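Local structure of periplasmic binding protein (Agrobacterium tumefaciens str. B6, 5L9G) at residues Q86-G91 against T112-A117; A189-L194 against S335-N340; L214-E219 against Q231-D236. The protein binds the opine mannopine in the periplasm and probably hands it to an ABC transporter for import into the cell. One frame throughout, in Å; residues are numbered along the deposited sequence.

Interaction 1. Residues Q86-G91 against T112-A117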
loop_
_atom_site.group_PDB
_atom_site.type_symbol
_atom_site.label_atom_id
_atom_site.label_comp_id
_atom_site.label_asym_id
_atom_site.label_seq_id
_atom_site.Cartn_x
_atom_site.Cartn_y
_atom_site.Cartn_z
ATOM N N GLN A 86 8.638 6.183 -10.767
ATOM C CA GLN A 86 8.316 5.821 -12.156
ATOM C C GLN A 86 7.186 6.680 -12.750
ATOM O O GLN A 86 7.235 6.985 -13.945
ATOM C CB GLN A 86 8.051 4.314 -12.324
ATOM C CG GLN A 86 6.806 3.748 -11.626
ATOM C CD GLN A 86 6.643 2.271 -11.898
ATOM O OE1 GLN A 86 6.980 1.756 -12.976
ATOM N NE2 GLN A 86 6.158 1.549 -10.910
ATOM N N ALA A 87 6.201 7.100 -11.917
ATOM C CA ALA A 87 5.111 7.983 -12.368
ATOM C C ALA A 87 5.674 9.366 -12.712
ATOM O O ALA A 87 5.348 9.913 -13.774
ATOM C CB ALA A 87 4.035 8.094 -11.294
ATOM N N LYS A 88 6.565 9.904 -11.847
ATOM C CA LYS A 88 7.226 11.200 -12.063
ATOM C C LYS A 88 8.103 11.178 -13.334
ATOM O O LYS A 88 8.082 12.139 -14.108
ATOM C CB LYS A 88 8.063 11.582 -10.822
ATOM C CG LYS A 88 8.739 12.955 -10.920
ATOM C CD LYS A 88 9.043 13.555 -9.550
ATOM C CE LYS A 88 10.197 12.928 -8.822
ATOM N NZ LYS A 88 10.200 13.331 -7.395
ATOM N N ALA A 89 8.842 10.074 -13.555
ATOM C CA ALA A 89 9.724 9.902 -14.728
ATOM C C ALA A 89 8.927 9.804 -16.032
ATOM O O ALA A 89 9.375 10.305 -17.074
ATOM C CB ALA A 89 10.589 8.659 -14.548
ATOM N N ALA A 90 7.728 9.197 -15.966
ATOM C CA ALA A 90 6.837 9.049 -17.119
ATOM C C ALA A 90 6.033 10.334 -17.439
ATOM O O ALA A 90 5.253 10.345 -18.393
ATOM C CB ALA A 90 5.905 7.865 -16.913
ATOM N N GLY A 91 6.248 11.392 -16.654
ATOM C CA GLY A 91 5.570 12.676 -16.811
ATOM C C GLY A 91 4.094 12.629 -16.465
ATOM O O GLY A 91 3.293 13.359 -17.055
ATOM N N THR A 112 7.800 14.347 -1.389
ATOM C CA THR A 112 8.696 14.662 -2.514
ATOM C C THR A 112 8.151 15.929 -3.170
ATOM O O THR A 112 7.142 16.461 -2.694
ATOM C CB THR A 112 8.767 13.484 -3.523
ATOM O OG1 THR A 112 7.558 13.446 -4.289
ATOM C CG2 THR A 112 9.035 12.123 -2.861
ATOM N N ASP A 113 8.770 16.390 -4.285
ATOM C CA ASP A 113 8.253 17.560 -5.014
ATOM C C ASP A 113 6.921 17.249 -5.741
ATOM O O ASP A 113 6.304 18.163 -6.287
ATOM C CB ASP A 113 9.303 18.067 -6.027
ATOM C CG ASP A 113 9.730 17.079 -7.109
ATOM O OD1 ASP A 113 9.101 16.001 -7.219
ATOM O OD2 ASP A 113 10.677 17.394 -7.857
ATOM N N SER A 114 6.493 15.955 -5.757
ATOM C CA SER A 114 5.301 15.503 -6.482
ATOM C C SER A 114 4.363 14.606 -5.671
ATOM O O SER A 114 3.429 14.036 -6.235
ATOM C CB SER A 114 5.744 14.757 -7.738
ATOM O OG SER A 114 6.589 15.572 -8.534
ATOM N N PHE A 115 4.604 14.462 -4.368
ATOM C CA PHE A 115 3.856 13.522 -3.533
ATOM C C PHE A 115 3.868 13.951 -2.078
ATOM O O PHE A 115 4.923 14.348 -1.561
ATOM C CB PHE A 115 4.533 12.139 -3.685
ATOM C CG PHE A 115 4.110 10.989 -2.795
ATOM C CD1 PHE A 115 4.680 10.814 -1.538
ATOM C CD2 PHE A 115 3.197 10.043 -3.244
ATOM C CE1 PHE A 115 4.308 9.730 -0.725
ATOM C CE2 PHE A 115 2.843 8.954 -2.445
ATOM C CZ PHE A 115 3.416 8.799 -1.196
ATOM N N VAL A 116 2.707 13.830 -1.417
ATOM C CA VAL A 116 2.533 14.119 0.009
ATOM C C VAL A 116 1.958 12.855 0.663
ATOM O O VAL A 116 0.848 12.433 0.315
ATOM C CB VAL A 116 1.656 15.375 0.314
ATOM C CG1 VAL A 116 1.513 15.577 1.822
ATOM C CG2 VAL A 116 2.232 16.636 -0.323
ATOM N N ALA A 117 2.696 12.272 1.621
ATOM C CA ALA A 117 2.244 11.073 2.342
ATOM C C ALA A 117 0.942 11.348 3.100
ATOM O O ALA A 117 0.710 12.477 3.561
ATOM C CB ALA A 117 3.313 10.618 3.329
#
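Thr112 comes first, with its side chain directed at helix 84-89 but only skirting Lys88: Thr112 OG1 stays 4.1 Å from Lys88 NZ. Ser114 N donates to Thr112 OG1 over 3.1 Å, nearly straight at 161°, and this makes an ST turn. The same oxygen has a weak hydrogen bond with Glu84. Asp113 follows and carries the charge of the contact. Asp113 OD1 forms a salt bridge with Lys88 NZ, 2.9 Å long. The ammonium lies above the carboxylate plane, 38° out of it. With CG anti to the backbone N (chi1 -177°), the lysine chain heads out towards the turn, and a bend at chi3 carries NZ round the carboxylate oxygen instead of into it. Lys88 NZ also forms a salt bridge with Glu84 of its own helix, its stronger partner, so two acids share one positive charge.

Residues 112-115 form the turn of a tight beta hairpin, in which strand 115-128 turns back antiparallel to the short strand 111-112. Helix 84-89 packs beside it on a lobe of this periplasmic binding protein.

Ser114 is buried and completes the grip on Asp113. Ser114 OG donates to Asp113 OD1 over 2.9 Å, from the face of the carboxylate opposite Lys88 NZ. OD1 is thus held between two donors. The aliphatic part of the lysine rests on the serine, with Lys88 CD 3.3 Å from Ser114 OG.

Interaction 2. Residues A189-L194 against S335-N340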
loop_
_atom_site.group_PDB
_atom_site.type_symbol
_atom_site.label_atom_id
_atom_site.label_comp_id
_atom_site.label_asym_id
_atom_site.label_seq_id
_atom_site.Cartn_x
_atom_site.Cartn_y
_atom_site.Cartn_z
ATOM N N ALA A 189 17.028 -14.730 -8.596
ATOM C CA ALA A 189 16.749 -15.754 -7.585
ATOM C C ALA A 189 15.367 -15.503 -6.941
ATOM O O ALA A 189 14.635 -16.452 -6.652
ATOM C CB ALA A 189 17.830 -15.742 -6.519
ATOM N N ALA A 190 15.016 -14.223 -6.727
ATOM C CA ALA A 190 13.743 -13.817 -6.129
ATOM C C ALA A 190 12.585 -14.207 -7.064
ATOM O O ALA A 190 11.596 -14.784 -6.612
ATOM C CB ALA A 190 13.749 -12.319 -5.856
ATOM N N ILE A 191 12.759 -13.989 -8.383
ATOM C CA ILE A 191 11.771 -14.367 -9.401
ATOM C C ILE A 191 11.664 -15.899 -9.497
ATOM O O ILE A 191 10.547 -16.417 -9.601
ATOM C CB ILE A 191 12.070 -13.642 -10.748
ATOM C CG1 ILE A 191 11.593 -12.169 -10.680
ATOM C CG2 ILE A 191 11.500 -14.372 -11.989
ATOM C CD1 ILE A 191 10.050 -11.919 -10.619
ATOM N N ALA A 192 12.813 -16.615 -9.375
ATOM C CA ALA A 192 12.850 -18.082 -9.383
ATOM C C ALA A 192 12.059 -18.649 -8.188
ATOM O O ALA A 192 11.343 -19.642 -8.334
ATOM C CB ALA A 192 14.287 -18.577 -9.353
ATOM N N LYS A 193 12.175 -17.996 -7.019
ATOM C CA LYS A 193 11.464 -18.377 -5.792
ATOM C C LYS A 193 9.952 -18.190 -5.961
ATOM O O LYS A 193 9.182 -19.052 -5.536
ATOM C CB LYS A 193 12.006 -17.587 -4.580
ATOM C CG LYS A 193 11.483 -18.044 -3.222
ATOM C CD LYS A 193 11.916 -19.463 -2.879
ATOM C CE LYS A 193 11.483 -19.893 -1.501
ATOM N NZ LYS A 193 11.958 -21.271 -1.192
ATOM N N LEU A 194 9.533 -17.077 -6.588
ATOM C CA LEU A 194 8.119 -16.799 -6.852
ATOM C C LEU A 194 7.562 -17.817 -7.857
ATOM O O LEU A 194 6.423 -18.272 -7.705
ATOM C CB LEU A 194 7.917 -15.365 -7.365
ATOM C CG LEU A 194 8.028 -14.218 -6.346
ATOM C CD1 LEU A 194 8.243 -12.878 -7.048
ATOM C CD2 LEU A 194 6.809 -14.150 -5.429
ATOM N N SER A 335 7.851 -5.396 -13.044
ATOM C CA SER A 335 6.516 -5.527 -13.640
ATOM C C SER A 335 6.463 -6.660 -14.669
ATOM O O SER A 335 5.619 -7.546 -14.537
ATOM C CB SER A 335 6.076 -4.211 -14.280
ATOM O OG SER A 335 5.868 -3.232 -13.276
ATOM N N GLU A 336 7.392 -6.655 -15.656
ATOM C CA GLU A 336 7.469 -7.673 -16.701
ATOM C C GLU A 336 7.767 -9.076 -16.150
ATOM O O GLU A 336 7.068 -10.019 -16.512
ATOM C CB GLU A 336 8.471 -7.259 -17.813
ATOM C CG GLU A 336 8.721 -8.330 -18.866
ATOM C CD GLU A 336 9.437 -7.860 -20.114
ATOM O OE1 GLU A 336 10.670 -8.064 -20.213
ATOM O OE2 GLU A 336 8.758 -7.309 -21.009
ATOM N N ALA A 337 8.808 -9.225 -15.299
ATOM C CA ALA A 337 9.167 -10.525 -14.738
ATOM C C ALA A 337 8.036 -11.120 -13.873
ATOM O O ALA A 337 7.754 -12.319 -13.965
ATOM C CB ALA A 337 10.452 -10.410 -13.938
ATOM N N TYR A 338 7.367 -10.275 -13.063
ATOM C CA TYR A 338 6.272 -10.734 -12.201
ATOM C C TYR A 338 5.026 -11.090 -13.036
ATOM O O TYR A 338 4.389 -12.103 -12.751
ATOM C CB TYR A 338 5.987 -9.719 -11.099
ATOM C CG TYR A 338 5.088 -10.222 -9.986
ATOM C CD1 TYR A 338 5.419 -11.363 -9.255
ATOM C CD2 TYR A 338 3.951 -9.513 -9.611
ATOM C CE1 TYR A 338 4.613 -11.812 -8.208
ATOM C CE2 TYR A 338 3.142 -9.946 -8.560
ATOM C CZ TYR A 338 3.484 -11.089 -7.852
ATOM O OH TYR A 338 2.702 -11.495 -6.797
ATOM N N ASP A 339 4.761 -10.348 -14.136
ATOM C CA ASP A 339 3.690 -10.670 -15.094
ATOM C C ASP A 339 3.904 -12.113 -15.584
ATOM O O ASP A 339 2.955 -12.880 -15.638
ATOM C CB ASP A 339 3.717 -9.720 -16.328
ATOM C CG ASP A 339 3.053 -8.357 -16.187
ATOM O OD1 ASP A 339 2.388 -8.115 -15.142
ATOM O OD2 ASP A 339 3.202 -7.526 -17.117
ATOM N N ASN A 340 5.160 -12.486 -15.905
ATOM C CA ASN A 340 5.500 -13.822 -16.390
ATOM C C ASN A 340 5.303 -14.912 -15.346
ATOM O O ASN A 340 4.822 -15.989 -15.690
ATOM C CB ASN A 340 6.893 -13.856 -16.985
ATOM C CG ASN A 340 6.869 -13.354 -18.399
ATOM O OD1 ASN A 340 6.963 -12.149 -18.661
ATOM N ND2 ASN A 340 6.584 -14.252 -19.326
#
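Ile191 and Ala337 meet where helices 184-197 and 324-343 run side by side. Their short segments point nearly the same way, at a crossing angle of -23°, with the axes 10.2 Å apart at closest approach. The two CA atoms nearest each other are those of Ile191 and Ala337, 7.1 Å apart.

Ile191 makes the contact with one branch. CG1 is anti to the carbonyl carbon (chi1 -78°), and a further bend at chi2 swings CD1 over the alanine. Ile191 CD1 lies 3.7 Å from Ala337 CB, and CG1 sits alongside the same methyl. Ile191 CD1 also lies 4.0 Å from Tyr338 N. Because alanine is small, the isoleucine methyl can settle against the other helix itself.

One turn on, Leu194 meets Tyr338. The leucine side chain and the tyrosine cross at about a right angle. A single methyl does the touching: Leu194 CD1 is 3.9 Å from Tyr338 CD1, with CE1 of the same ring almost as near. The methyl approaches the ring obliquely. Tyr338 CG is anti to the backbone N (chi1 -167°), which sends the ring outward from its helix to the leucine. Its polar end goes elsewhere: Tyr338 OH is hydrogen-bonded to the carbonyl O of Trp156, at the end of strand 153-156. Leu155 of that strand touches both Leu194 and Tyr338, while helix 162-169 supplies Ile163 against Ile191 and Ala166 against Leu194.

This is helix-to-helix packing on one lobe of the binding protein, joining the C-terminal helix to helix 184-197. Across the two segments it is held by methyl and ring contacts, so the pairing depends on shape and on burying apolar surface, while the tyrosine hydroxyl is satisfied by a backbone carbonyl.

Interaction 3. Residues L214-E219 against Q231-D236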
loop_
_atom_site.group_PDB
_atom_site.type_symbol
_atom_site.label_atom_id
_atom_site.label_comp_id
_atom_site.label_asym_id
_atom_site.label_seq_id
_atom_site.Cartn_x
_atom_site.Cartn_y
_atom_site.Cartn_z
ATOM N N LEU A 214 -11.812 -12.570 -0.033
ATOM C CA LEU A 214 -11.184 -13.910 -0.033
ATOM C C LEU A 214 -11.020 -14.399 1.420
ATOM O O LEU A 214 -11.315 -15.550 1.712
ATOM C CB LEU A 214 -9.798 -13.851 -0.676
ATOM C CG LEU A 214 -9.794 -13.687 -2.200
ATOM C CD1 LEU A 214 -8.354 -13.394 -2.673
ATOM C CD2 LEU A 214 -10.346 -14.943 -2.905
ATOM N N ILE A 215 -10.600 -13.492 2.310
ATOM C CA ILE A 215 -10.387 -13.747 3.743
ATOM C C ILE A 215 -11.732 -14.044 4.433
ATOM O O ILE A 215 -11.882 -15.072 5.088
ATOM C CB ILE A 215 -9.622 -12.556 4.400
ATOM C CG1 ILE A 215 -8.190 -12.463 3.823
ATOM C CG2 ILE A 215 -9.597 -12.715 5.943
ATOM C CD1 ILE A 215 -7.419 -11.193 4.167
ATOM N N LYS A 216 -12.725 -13.179 4.222
ATOM C CA LYS A 216 -14.058 -13.385 4.807
ATOM C C LYS A 216 -14.685 -14.712 4.367
ATOM O O LYS A 216 -15.291 -15.397 5.181
ATOM C CB LYS A 216 -14.980 -12.214 4.457
ATOM C CG LYS A 216 -14.659 -10.916 5.220
ATOM C CD LYS A 216 -15.598 -9.784 4.797
ATOM C CE LYS A 216 -15.186 -9.144 3.490
ATOM N NZ LYS A 216 -15.759 -7.779 3.318
ATOM N N ASP A 217 -14.501 -15.119 3.093
ATOM C CA ASP A 217 -15.093 -16.364 2.594
ATOM C C ASP A 217 -14.232 -17.605 2.905
ATOM O O ASP A 217 -14.660 -18.721 2.607
ATOM C CB ASP A 217 -15.310 -16.262 1.072
ATOM C CG ASP A 217 -16.404 -15.293 0.679
ATOM O OD1 ASP A 217 -17.455 -15.269 1.363
ATOM O OD2 ASP A 217 -16.244 -14.620 -0.342
ATOM N N GLY A 218 -13.044 -17.392 3.468
ATOM C CA GLY A 218 -12.087 -18.465 3.738
ATOM C C GLY A 218 -11.667 -19.181 2.462
ATOM O O GLY A 218 -11.425 -20.395 2.481
ATOM N N GLU A 219 -11.621 -18.453 1.331
ATOM C CA GLU A 219 -11.309 -19.003 0.006
ATOM C C GLU A 219 -9.828 -19.279 -0.218
ATOM O O GLU A 219 -9.470 -19.958 -1.185
ATOM C CB GLU A 219 -11.880 -18.111 -1.110
ATOM C CG GLU A 219 -13.344 -18.392 -1.386
ATOM C CD GLU A 219 -14.020 -17.561 -2.467
ATOM O OE1 GLU A 219 -13.313 -17.013 -3.348
ATOM O OE2 GLU A 219 -15.268 -17.457 -2.425
ATOM N N GLN A 231 -7.431 -6.665 8.901
ATOM C CA GLN A 231 -8.118 -6.356 10.154
ATOM C C GLN A 231 -9.630 -6.121 9.926
ATOM O O GLN A 231 -10.451 -6.599 10.716
ATOM C CB GLN A 231 -7.441 -5.180 10.897
ATOM C CG GLN A 231 -8.078 -4.946 12.296
ATOM C CD GLN A 231 -7.982 -6.149 13.233
ATOM O OE1 GLN A 231 -8.975 -6.686 13.734
ATOM N NE2 GLN A 231 -6.790 -6.632 13.466
ATOM N N GLY A 232 -9.967 -5.426 8.839
ATOM C CA GLY A 232 -11.357 -5.170 8.450
ATOM C C GLY A 232 -12.126 -6.468 8.195
ATOM O O GLY A 232 -13.263 -6.611 8.650
ATOM N N ALA A 233 -11.484 -7.459 7.543
ATOM C CA ALA A 233 -12.118 -8.760 7.297
ATOM C C ALA A 233 -12.345 -9.514 8.624
ATOM O O ALA A 233 -13.428 -10.043 8.855
ATOM C CB ALA A 233 -11.261 -9.593 6.355
ATOM N N ILE A 234 -11.336 -9.502 9.523
ATOM C CA ILE A 234 -11.430 -10.138 10.846
ATOM C C ILE A 234 -12.563 -9.462 11.652
ATOM O O ILE A 234 -13.372 -10.157 12.290
ATOM C CB ILE A 234 -10.053 -10.084 11.575
ATOM C CG1 ILE A 234 -9.032 -10.977 10.804
ATOM C CG2 ILE A 234 -10.191 -10.529 13.071
ATOM C CD1 ILE A 234 -7.551 -10.825 11.269
ATOM N N ASN A 235 -12.633 -8.108 11.610
ATOM C CA ASN A 235 -13.709 -7.366 12.303
ATOM C C ASN A 235 -15.096 -7.801 11.783
ATOM O O ASN A 235 -16.067 -7.872 12.554
ATOM C CB ASN A 235 -13.539 -5.854 12.101
ATOM C CG ASN A 235 -12.401 -5.238 12.882
ATOM O OD1 ASN A 235 -12.027 -4.083 12.660
ATOM N ND2 ASN A 235 -11.790 -6.000 13.772
ATOM N N ASP A 236 -15.156 -8.149 10.500
ATOM C CA ASP A 236 -16.371 -8.617 9.818
ATOM C C ASP A 236 -16.662 -10.115 10.039
ATOM O O ASP A 236 -17.608 -10.658 9.446
ATOM C CB ASP A 236 -16.302 -8.271 8.312
ATOM C CG ASP A 236 -16.449 -6.794 8.020
ATOM O OD1 ASP A 236 -16.926 -6.047 8.917
ATOM O OD2 ASP A 236 -16.093 -6.380 6.904
HETATM O O HOH W 1 -13.921 -6.571 5.175
#
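Ile215 packs against Ala233, near the end of a helix-strand-helix unit. Helix 208-216, strand 222-226 and helix 227-235 follow one another in the chain, and this contact brings the C-terminal ends of the two helices together. The unit belongs to an alpha/beta lobe of the binding protein, in which strand 222-226 runs parallel to strand 153-156.

Ile215 is buried and directs its side chain at the second helix. Its CG2 is anti to the backbone N, with CG1 beside that N (chi1 -66°). The short branch therefore does the touching: Ile215 CG2 lies 3.6 Å from Ala233 CB. The isoleucine also rests on Ile223 and Thr225 of strand 222-226 and on Phe240, so it joins the helix to the sheet as well.

Lys216 comes next and touches the same alanine with its CG, Lys216 CG lying 3.8 Å from Ala233 CB. Ala233 CB sits in the notch between the two side chains. Farther out, Lys216 CD passes 3.9 Å from Asp236 CB, and the two side chains cross at a slant. A bend at chi3 (-80°) holds the ammonium off the carboxylate. The salt bridge of Lys216 NZ with Asp236 OD2 is therefore long, at 3.9 Å, and probably adds a modest attraction at the edge of the contact.

Past Lys216 the first segment turns away. Gly218 has positive phi and closes the helix with a Schellman motif: Glu219 N bonds to Leu214 O, and Gly218 N to Ile215 O. Asp236 likewise is the first residue to leave its own helix. Spanning the charged ends, one water accepts from Lys216 NZ at 2.9 Å and donates to Asp236 OD2 at 2.8 Å.

How the interactions relate
From the N terminus, interaction 1 closes first. It ties helix 84-89 to the hairpin that opens strand 115-128, across 20 residues that are mostly loop. Interaction 2 opens next, at helix 184-197, and closes only at the C-terminal helix 324-343, some 140 residues later. Interaction 3 falls wholly within that long span and closes a short helix-strand-helix connection, 208-216 to 227-235. No two loops cross. Interactions 1 and 3 lie on opposite sides of the chain's centre, with their own centres 33 Å apart. Interactions 1 and 2 come within about 5 Å at their nearest atoms, yet do not touch.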